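Local coordinates for translocator protein BipD (Burkholderia pseudomallei, PDB 3NFT) that is required for invasion of epithelial cells and intracellular survival, and probably regulates secretion of the effectors BipB and BipC by the type III secretion system, at residues F54-P60 against M158-Q162; I175-K181 against L235-T240; I184-I188 against L228-R232. The contacts are given in a common frame with arbitrary orientation. Where two conformers were deposited one is given. Residue numbers count along the deposited sequence, not the author numbering.

Interaction 1 (F54-P60 against M158-Q162); sequences FASLRLP and MSKLQ
The end of helix 41-56 and the extended chain leaving it run past the C-terminal end of helix 121-160, a long coiled-coil helix. Phe54 and Ala55 are helical, and from Leu57 to Pro60 the chain is extended (psi 136° to 161°). In the partner, residues 158-160 are helical and Leu161 and Gln162 have 3-10 character (phi/psi near -66/-20). The register sets Leu57 CA 7.5 Å from Ser159 CA and Leu59 CA 6.3 Å from Gln162 CA. Residues 54-60 probably belong to the N-terminal domain, an intramolecular chaperone, and their mainly apolar surface packs on the coil. Phe54 (chi1 t) swings its ring to Met158, CZ lying 3.4 Å from CE in an oblique Met-aromatic contact with SD 5.2 Å from the ring centroid; the long, unbranched Met158 (m, t, m) reaches the ring with its methyl. The CA-CB bond of Leu57 points toward the helix, its CD2 lying 3.6 Å from Met158 CB and its CD1 3.3 Å from Ser159 OG. Ser159 suits this crowded spot: it is small and its hydroxyl bonds to the backbone of Ala155 and Ala73. Leu59 CD2 reaches Leu161 CD1 at 3.7 Å, and Tyr247 and Trp250 of helix 244-295 also touch Leu59. Pro60 CD rests 4.0 Å from Gln162 CG. The Gln162 amide (m, t) folds back on its own turn, NE2 donating to Arg71 O and, at 3.0 Å, to Met158 O.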
loop_
_atom_site.group_PDB
_atom_site.type_symbol
_atom_site.label_atom_id
_atom_site.label_comp_id
_atom_site.label_asym_id
_atom_site.label_seq_id
_atom_site.Cartn_x
_atom_site.Cartn_y
_atom_site.Cartn_z
ATOM N N PHE A 54 8.130 -14.950 36.834
ATOM C CA PHE A 54 9.451 -15.524 36.541
ATOM C C PHE A 54 10.514 -14.911 37.432
ATOM O O PHE A 54 11.381 -15.585 37.998
ATOM C CB PHE A 54 9.753 -15.285 35.072
ATOM C CG PHE A 54 10.982 -16.004 34.553
ATOM C CD1 PHE A 54 10.848 -17.238 33.909
ATOM C CD2 PHE A 54 12.235 -15.432 34.653
ATOM C CE1 PHE A 54 11.950 -17.881 33.391
ATOM C CE2 PHE A 54 13.348 -16.102 34.150
ATOM C CZ PHE A 54 13.179 -17.335 33.504
ATOM N N ALA A 55 10.477 -13.597 37.550
ATOM C CA ALA A 55 11.445 -12.879 38.365
ATOM C C ALA A 55 11.395 -13.312 39.822
ATOM O O ALA A 55 12.434 -13.343 40.512
ATOM C CB ALA A 55 11.187 -11.350 38.272
ATOM N N SER A 56 10.189 -13.622 40.299
ATOM C CA SER A 56 9.975 -13.994 41.695
ATOM C C SER A 56 10.507 -15.383 42.061
ATOM O O SER A 56 10.684 -15.702 43.230
ATOM C CB SER A 56 8.495 -13.886 42.050
ATOM O OG SER A 56 7.762 -15.012 41.636
ATOM N N LEU A 57 10.723 -16.236 41.058
ATOM C CA LEU A 57 11.221 -17.565 41.338
ATOM C C LEU A 57 12.586 -17.483 42.041
ATOM O O LEU A 57 13.427 -16.664 41.661
ATOM C CB LEU A 57 11.263 -18.380 40.042
ATOM C CG LEU A 57 11.450 -19.877 40.205
ATOM C CD1 LEU A 57 10.668 -20.617 39.185
ATOM C CD2 LEU A 57 12.953 -20.170 40.109
ATOM N N ARG A 58 12.765 -18.292 43.079
ATOM C CA ARG A 58 14.006 -18.363 43.821
ATOM C C ARG A 58 14.303 -19.751 44.255
ATOM O O ARG A 58 13.410 -20.463 44.710
ATOM C CB ARG A 58 13.894 -17.527 45.084
ATOM C CG ARG A 58 13.892 -16.130 44.776
ATOM C CD ARG A 58 14.135 -15.398 45.980
ATOM N NE ARG A 58 14.255 -13.997 45.701
ATOM C CZ ARG A 58 14.481 -13.116 46.670
ATOM N NH1 ARG A 58 14.673 -13.553 47.912
ATOM N NH2 ARG A 58 14.599 -11.841 46.373
ATOM N N LEU A 59 15.573 -20.136 44.117
ATOM C CA LEU A 59 16.007 -21.421 44.614
ATOM C C LEU A 59 16.143 -21.400 46.135
ATOM O O LEU A 59 16.253 -20.334 46.739
ATOM C CB LEU A 59 17.348 -21.830 43.965
ATOM C CG LEU A 59 17.323 -22.012 42.442
ATOM C CD1 LEU A 59 18.591 -22.712 41.936
ATOM C CD2 LEU A 59 16.133 -22.731 41.890
ATOM N N PRO A 60 16.156 -22.585 46.771
ATOM C CA PRO A 60 16.446 -22.647 48.192
ATOM C C PRO A 60 17.807 -22.024 48.526
ATOM O O PRO A 60 18.644 -21.858 47.645
ATOM C CB PRO A 60 16.434 -24.155 48.492
ATOM C CG PRO A 60 15.801 -24.808 47.326
ATOM C CD PRO A 60 15.973 -23.920 46.178
ATOM N N MET A 158 12.557 -24.617 36.626
ATOM C CA MET A 158 13.211 -23.976 37.757
ATOM C C MET A 158 12.413 -24.158 39.037
ATOM O O MET A 158 12.943 -23.930 40.131
ATOM C CB MET A 158 13.505 -22.496 37.483
ATOM C CG MET A 158 14.450 -22.295 36.325
ATOM S SD MET A 158 14.910 -20.552 36.131
ATOM C CE MET A 158 13.324 -19.750 35.911
ATOM N N SER A 159 11.136 -24.526 38.893
ATOM C CA SER A 159 10.299 -24.862 40.041
ATOM C C SER A 159 10.522 -26.345 40.411
ATOM O O SER A 159 10.808 -26.668 41.556
ATOM C CB SER A 159 8.842 -24.605 39.713
ATOM O OG SER A 159 8.613 -23.244 39.414
ATOM N N LYS A 160 10.388 -27.235 39.431
ATOM C CA LYS A 160 10.555 -28.668 39.639
ATOM C C LYS A 160 11.916 -29.029 40.207
ATOM O O LYS A 160 12.025 -29.905 41.071
ATOM C CB LYS A 160 10.349 -29.420 38.323
ATOM C CG LYS A 160 8.937 -29.496 37.863
ATOM C CD LYS A 160 8.821 -30.268 36.552
ATOM C CE LYS A 160 7.451 -30.865 36.367
ATOM N NZ LYS A 160 6.370 -29.845 36.355
ATOM N N LEU A 161 12.961 -28.327 39.764
ATOM C CA LEU A 161 14.320 -28.695 40.161
ATOM C C LEU A 161 14.583 -28.478 41.628
ATOM O O LEU A 161 15.467 -29.070 42.202
ATOM C CB LEU A 161 15.374 -27.995 39.303
ATOM C CG LEU A 161 15.578 -26.481 39.428
ATOM C CD1 LEU A 161 16.445 -26.169 40.646
ATOM C CD2 LEU A 161 16.241 -25.905 38.144
ATOM N N GLN A 162 13.752 -27.636 42.261
ATOM C CA GLN A 162 13.907 -27.332 43.681
ATOM C C GLN A 162 13.667 -28.567 44.555
ATOM O O GLN A 162 14.113 -28.602 45.701
ATOM C CB GLN A 162 12.980 -26.171 44.068
ATOM C CG GLN A 162 13.357 -24.917 43.337
ATOM C CD GLN A 162 12.530 -23.715 43.775
ATOM O OE1 GLN A 162 12.138 -23.617 44.936
ATOM N NE2 GLN A 162 12.251 -22.824 42.838
#

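Interaction 2 (I175-K181 against L235-T240); sequences IDGGKIK and LPPDGT
Leu235 (m, t) is the apolar centre: its CD1 meets Ile180 CG2 at 3.4 Å and its CD2 meets Ile175 CD1 at 3.9 Å, branched side chains that fill the space between helix start and loop. Ile175 (t, t) also packs CG2 against Pro236 CG at 3.5 Å, the proline offering a compact apolar surface while restricting phi. Beside them Gly177 brings its CA to 3.0 Å from Pro236 O in a CA-H...O contact; a side chain there would strike that carbonyl. Further out, Ile175 and Thr240 form an antiparallel hydrogen-bonded pair, Ile175 N to Thr240 O 2.9 Å and Thr240 N to Ile175 O 3.2 Å. A type II turn, Pro237 to Thr240, leads into it, with Gly239 at positive phi (77°) and Thr240 OG1 bonded to Pro237 O at 2.8 Å. At the polar edge Asp176 centres an inverse gamma turn (phi/psi -88/79), its CA 3.9 Å from Asp238 CA. It holds the N-cap position of helix 177-189, but its OD2 instead accepts Gly239 N at 2.8 Å; Asp238 OD2 is the acid that accepts Lys179 N, at 2.9 Å. A water bridges Lys181 NZ and Leu235 O, 2.8 Å from each. The contact joins the loop after helix 226-233 to a strand-to-helix junction, where strand 240-243 pairs with 172-175 in a three-stranded sheet and Trp250 of helix 244-295 touches Ile175 and Leu235.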
loop_
_atom_site.group_PDB
_atom_site.type_symbol
_atom_site.label_atom_id
_atom_site.label_comp_id
_atom_site.label_asym_id
_atom_site.label_seq_id
_atom_site.Cartn_x
_atom_site.Cartn_y
_atom_site.Cartn_z
ATOM N N ILE A 175 22.601 -31.297 46.504
ATOM C CA ILE A 175 22.039 -31.050 45.207
ATOM C C ILE A 175 22.153 -32.283 44.325
ATOM O O ILE A 175 23.263 -32.785 44.051
ATOM C CB ILE A 175 22.658 -29.769 44.535
ATOM C CG1 ILE A 175 22.054 -29.502 43.171
ATOM C CG2 ILE A 175 24.156 -29.826 44.488
ATOM C CD1 ILE A 175 22.192 -28.033 42.730
ATOM N N ASP A 176 20.998 -32.806 43.913
ATOM C CA ASP A 176 20.972 -33.941 43.010
ATOM C C ASP A 176 21.019 -33.405 41.599
ATOM O O ASP A 176 20.019 -33.319 40.890
ATOM C CB ASP A 176 19.772 -34.854 43.245
ATOM C CG ASP A 176 19.999 -35.871 44.341
ATOM O OD1 ASP A 176 18.972 -36.364 44.875
ATOM O OD2 ASP A 176 21.180 -36.229 44.659
ATOM N N GLY A 177 22.238 -33.038 41.193
ATOM C CA GLY A 177 22.406 -32.308 39.969
ATOM C C GLY A 177 22.187 -33.077 38.688
ATOM O O GLY A 177 21.840 -32.496 37.664
ATOM N N GLY A 178 22.437 -34.389 38.723
ATOM C CA GLY A 178 22.114 -35.218 37.553
ATOM C C GLY A 178 20.633 -35.239 37.212
ATOM O O GLY A 178 20.252 -35.133 36.048
ATOM N N LYS A 179 19.797 -35.317 38.241
ATOM C CA LYS A 179 18.364 -35.291 38.046
ATOM C C LYS A 179 17.975 -33.941 37.441
ATOM O O LYS A 179 17.113 -33.864 36.557
ATOM C CB LYS A 179 17.637 -35.498 39.369
ATOM C CG LYS A 179 17.884 -36.863 40.009
ATOM C CD LYS A 179 17.421 -37.973 39.123
ATOM C CE LYS A 179 17.653 -39.313 39.774
ATOM N NZ LYS A 179 17.317 -39.258 41.218
ATOM N N ILE A 180 18.632 -32.881 37.925
ATOM C CA ILE A 180 18.328 -31.535 37.432
ATOM C C ILE A 180 18.767 -31.375 35.974
ATOM O O ILE A 180 18.047 -30.808 35.166
ATOM C CB ILE A 180 18.944 -30.447 38.317
ATOM C CG1 ILE A 180 18.385 -30.557 39.740
ATOM C CG2 ILE A 180 18.664 -29.050 37.766
ATOM C CD1 ILE A 180 18.994 -29.641 40.762
ATOM N N LYS A 181 19.917 -31.959 35.613
ATOM C CA LYS A 181 20.363 -31.905 34.222
ATOM C C LYS A 181 19.345 -32.529 33.299
ATOM O O LYS A 181 19.082 -32.003 32.222
ATOM C CB LYS A 181 21.687 -32.642 34.072
ATOM C CG LYS A 181 22.865 -31.968 34.683
ATOM C CD LYS A 181 24.095 -32.889 34.664
ATOM C CE LYS A 181 25.165 -32.460 35.631
ATOM N NZ LYS A 181 26.370 -33.355 35.532
ATOM N N LEU A 235 25.783 -27.651 36.552
ATOM C CA LEU A 235 25.332 -28.528 37.628
ATOM C C LEU A 235 26.360 -29.598 37.969
ATOM O O LEU A 235 27.033 -30.146 37.073
ATOM C CB LEU A 235 24.039 -29.204 37.248
ATOM C CG LEU A 235 22.844 -28.253 37.297
ATOM C CD1 LEU A 235 21.763 -28.735 36.365
ATOM C CD2 LEU A 235 22.381 -28.088 38.788
ATOM N N PRO A 236 26.474 -29.927 39.260
ATOM C CA PRO A 236 27.260 -31.076 39.705
ATOM C C PRO A 236 26.433 -32.337 39.524
ATOM O O PRO A 236 25.265 -32.273 39.128
ATOM C CB PRO A 236 27.470 -30.768 41.182
ATOM C CG PRO A 236 26.134 -30.194 41.575
ATOM C CD PRO A 236 25.722 -29.340 40.389
ATOM N N PRO A 237 27.016 -33.497 39.839
ATOM C CA PRO A 237 26.281 -34.767 39.720
ATOM C C PRO A 237 25.340 -35.041 40.891
ATOM O O PRO A 237 25.331 -34.257 41.842
ATOM C CB PRO A 237 27.410 -35.809 39.656
ATOM C CG PRO A 237 28.440 -35.184 40.390
ATOM C CD PRO A 237 28.437 -33.718 40.113
ATOM N N ASP A 238 24.524 -36.082 40.796
ATOM C CA ASP A 238 23.714 -36.489 41.951
ATOM C C ASP A 238 24.547 -36.703 43.219
ATOM O O ASP A 238 25.739 -37.058 43.177
ATOM C CB ASP A 238 22.877 -37.729 41.654
ATOM C CG ASP A 238 21.749 -37.475 40.704
ATOM O OD1 ASP A 238 21.200 -38.473 40.141
ATOM O OD2 ASP A 238 21.366 -36.296 40.527
ATOM N N GLY A 239 23.915 -36.443 44.369
ATOM C CA GLY A 239 24.526 -36.659 45.640
ATOM C C GLY A 239 25.539 -35.641 46.107
ATOM O O GLY A 239 26.233 -35.857 47.119
ATOM N N THR A 240 25.649 -34.538 45.385
ATOM C CA THR A 240 26.647 -33.525 45.697
ATOM C C THR A 240 26.303 -32.805 46.976
ATOM O O THR A 240 25.166 -32.365 47.163
ATOM C CB THR A 240 26.786 -32.522 44.556
ATOM O OG1 THR A 240 27.369 -33.203 43.430
ATOM C CG2 THR A 240 27.676 -31.322 44.954
HETATM O O HOH W 1 28.565 -32.468 36.936
#

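Interaction 3 (I184-I188 against L228-R232); sequences IQQVI and LIKMR
Leu228 (chi1 m, chi2 t) overlaps two side chains of the facing helix, its CB lying 3.7 Å from Ile188 CG1 and its CD1 3.7 Å from Val187 CG1. The segments belong to helices 177-189 and 226-233, packed as a nearly antiparallel pair: their local axes approach to 9.9 Å, the N-to-C directions differ by 163°, and the signed crossing angle is -163°. Ile184 CA and Arg232 CA lie 6.2 Å apart. Ile184, Val187 and Ile188 recur at the three- and four-residue spacing of one helix face, as do Leu228, Met231 and Arg232. Ile184 (m, t) places CG2 3.5 Å from Leu228 O and 3.9 Å from Arg232 CB, so a beta-branched chain lies against the backbone of the neighbouring helix. Met231 starts toward the partner, with CB 4.3 Å from Ile184 CD1, but its long chain leads away to Phe254 and Gln257 of helix 244-295. Val187 and Leu228 also touch helix 121-160, which places this short pair against the long helices of the coiled coil. Toward the outside, Ile188 CD1 approaches Ile229 CG1 at 3.9 Å. Arg232 extends from CA with chi1 and chi2 t, then bends at chi3 (p), and its NH1 donates to Gln185 OE1 at 2.6 Å, the oxygen lying near the guanidinium plane. Gln185 NE2 also donates to Asp189, and to a water at 3.3 Å. The chemistry implies an aliphatic interface whose outer edge carries, between the two segments, a hydrogen bond from the charged guanidinium to a neutral amide.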
loop_
_atom_site.group_PDB
_atom_site.type_symbol
_atom_site.label_atom_id
_atom_site.label_comp_id
_atom_site.label_asym_id
_atom_site.label_seq_id
_atom_site.Cartn_x
_atom_site.Cartn_y
_atom_site.Cartn_z
ATOM N N ILE A 184 16.380 -30.183 32.758
ATOM C CA ILE A 184 16.750 -29.120 31.843
ATOM C C ILE A 184 16.843 -29.628 30.416
ATOM O O ILE A 184 16.407 -28.969 29.484
ATOM C CB ILE A 184 18.017 -28.371 32.293
ATOM C CG1 ILE A 184 17.761 -27.674 33.652
ATOM C CG2 ILE A 184 18.455 -27.331 31.241
ATOM C CD1 ILE A 184 18.950 -27.130 34.336
ATOM N N GLN A 185 17.446 -30.797 30.221
ATOM C CA GLN A 185 17.543 -31.325 28.891
ATOM C C GLN A 185 16.175 -31.579 28.271
ATOM O O GLN A 185 15.977 -31.389 27.059
ATOM C CB GLN A 185 18.391 -32.601 28.927
ATOM C CG GLN A 185 18.774 -33.100 27.524
ATOM C CD GLN A 185 19.696 -32.140 26.795
ATOM O OE1 GLN A 185 20.737 -31.737 27.332
ATOM N NE2 GLN A 185 19.307 -31.741 25.570
ATOM N N GLN A 186 15.209 -31.979 29.096
ATOM C CA GLN A 186 13.820 -32.174 28.642
ATOM C C GLN A 186 13.238 -30.880 28.061
ATOM O O GLN A 186 12.560 -30.874 27.051
ATOM C CB GLN A 186 13.010 -32.704 29.799
ATOM C CG GLN A 186 11.648 -33.195 29.524
ATOM C CD GLN A 186 11.078 -33.978 30.717
ATOM O OE1 GLN A 186 11.042 -33.491 31.864
ATOM N NE2 GLN A 186 10.631 -35.207 30.446
ATOM N N VAL A 187 13.540 -29.759 28.695
ATOM C CA VAL A 187 13.150 -28.482 28.140
ATOM C C VAL A 187 13.845 -28.195 26.810
ATOM O O VAL A 187 13.231 -27.784 25.856
ATOM C CB VAL A 187 13.406 -27.342 29.154
ATOM C CG1 VAL A 187 13.086 -25.975 28.517
ATOM C CG2 VAL A 187 12.586 -27.617 30.429
ATOM N N ILE A 188 15.148 -28.379 26.764
ATOM C CA ILE A 188 15.912 -28.104 25.545
ATOM C C ILE A 188 15.345 -28.940 24.389
ATOM O O ILE A 188 15.176 -28.447 23.260
ATOM C CB ILE A 188 17.422 -28.413 25.766
ATOM C CG1 ILE A 188 18.068 -27.434 26.749
ATOM C CG2 ILE A 188 18.191 -28.411 24.410
ATOM C CD1 ILE A 188 19.516 -27.760 27.121
ATOM N N LEU A 228 20.008 -22.215 28.517
ATOM C CA LEU A 228 19.644 -23.486 29.133
ATOM C C LEU A 228 20.831 -24.442 29.192
ATOM O O LEU A 228 20.994 -25.162 30.159
ATOM C CB LEU A 228 18.485 -24.131 28.384
ATOM C CG LEU A 228 17.111 -23.468 28.556
ATOM C CD1 LEU A 228 16.107 -24.036 27.555
ATOM C CD2 LEU A 228 16.660 -23.577 30.008
ATOM N N ILE A 229 21.629 -24.461 28.125
ATOM C CA ILE A 229 22.870 -25.260 28.096
ATOM C C ILE A 229 23.845 -24.828 29.190
ATOM O O ILE A 229 24.396 -25.657 29.907
ATOM C CB ILE A 229 23.508 -25.165 26.717
ATOM C CG1 ILE A 229 22.643 -25.940 25.722
ATOM C CG2 ILE A 229 24.973 -25.673 26.790
ATOM C CD1 ILE A 229 23.052 -25.766 24.240
ATOM N N LYS A 230 24.006 -23.528 29.365
ATOM C CA LYS A 230 24.898 -23.003 30.402
ATOM C C LYS A 230 24.376 -23.398 31.781
ATOM O O LYS A 230 25.140 -23.796 32.650
ATOM C CB LYS A 230 25.120 -21.484 30.274
ATOM C CG LYS A 230 26.052 -21.123 29.137
ATOM C CD LYS A 230 26.145 -19.655 28.890
ATOM C CE LYS A 230 26.964 -19.359 27.623
ATOM N NZ LYS A 230 28.218 -20.151 27.543
ATOM N N MET A 231 23.054 -23.314 31.976
ATOM C CA MET A 231 22.441 -23.771 33.230
ATOM C C MET A 231 22.688 -25.269 33.458
ATOM O O MET A 231 23.139 -25.687 34.514
ATOM C CB MET A 231 20.940 -23.489 33.195
ATOM C CG MET A 231 20.547 -22.047 33.372
ATOM S SD MET A 231 18.758 -21.927 33.116
ATOM C CE MET A 231 18.316 -20.606 34.187
ATOM N N ARG A 232 22.423 -26.056 32.428
ATOM C CA ARG A 232 22.671 -27.503 32.504
ATOM C C ARG A 232 24.131 -27.821 32.852
ATOM O O ARG A 232 24.426 -28.642 33.745
ATOM C CB ARG A 232 22.300 -28.187 31.182
ATOM C CG ARG A 232 22.242 -29.696 31.242
ATOM C CD ARG A 232 22.257 -30.292 29.823
ATOM N NE ARG A 232 23.487 -29.883 29.142
ATOM C CZ ARG A 232 23.649 -29.752 27.824
ATOM N NH1 ARG A 232 22.650 -29.992 26.978
ATOM N NH2 ARG A 232 24.820 -29.330 27.358
HETATM O O HOH W 2 21.435 -29.916 23.855
#

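The three contacts cluster on one side of the chain's centre and touch pairwise. Interactions 2 and 3, with centres about 13 Å apart, share helix 177-189; along the chain interaction 3 is nested inside the loop that interaction 2 closes. Leu235 CD1 meets Ile184 CD1 at 3.8 Å, carrying one apolar layer into the next. Interaction 1 closes earlier in the sequence, its centre about 16 Å from that of interaction 2 and about 15 Å from that of interaction 3. Leu161 CB packs on Ile180 CG2 at 3.8 Å, and Met158 SD lies 3.9 Å from Met231 CE. The end of helix 121-160 thus connects residues 54-60 with the small helices beside the coiled coil.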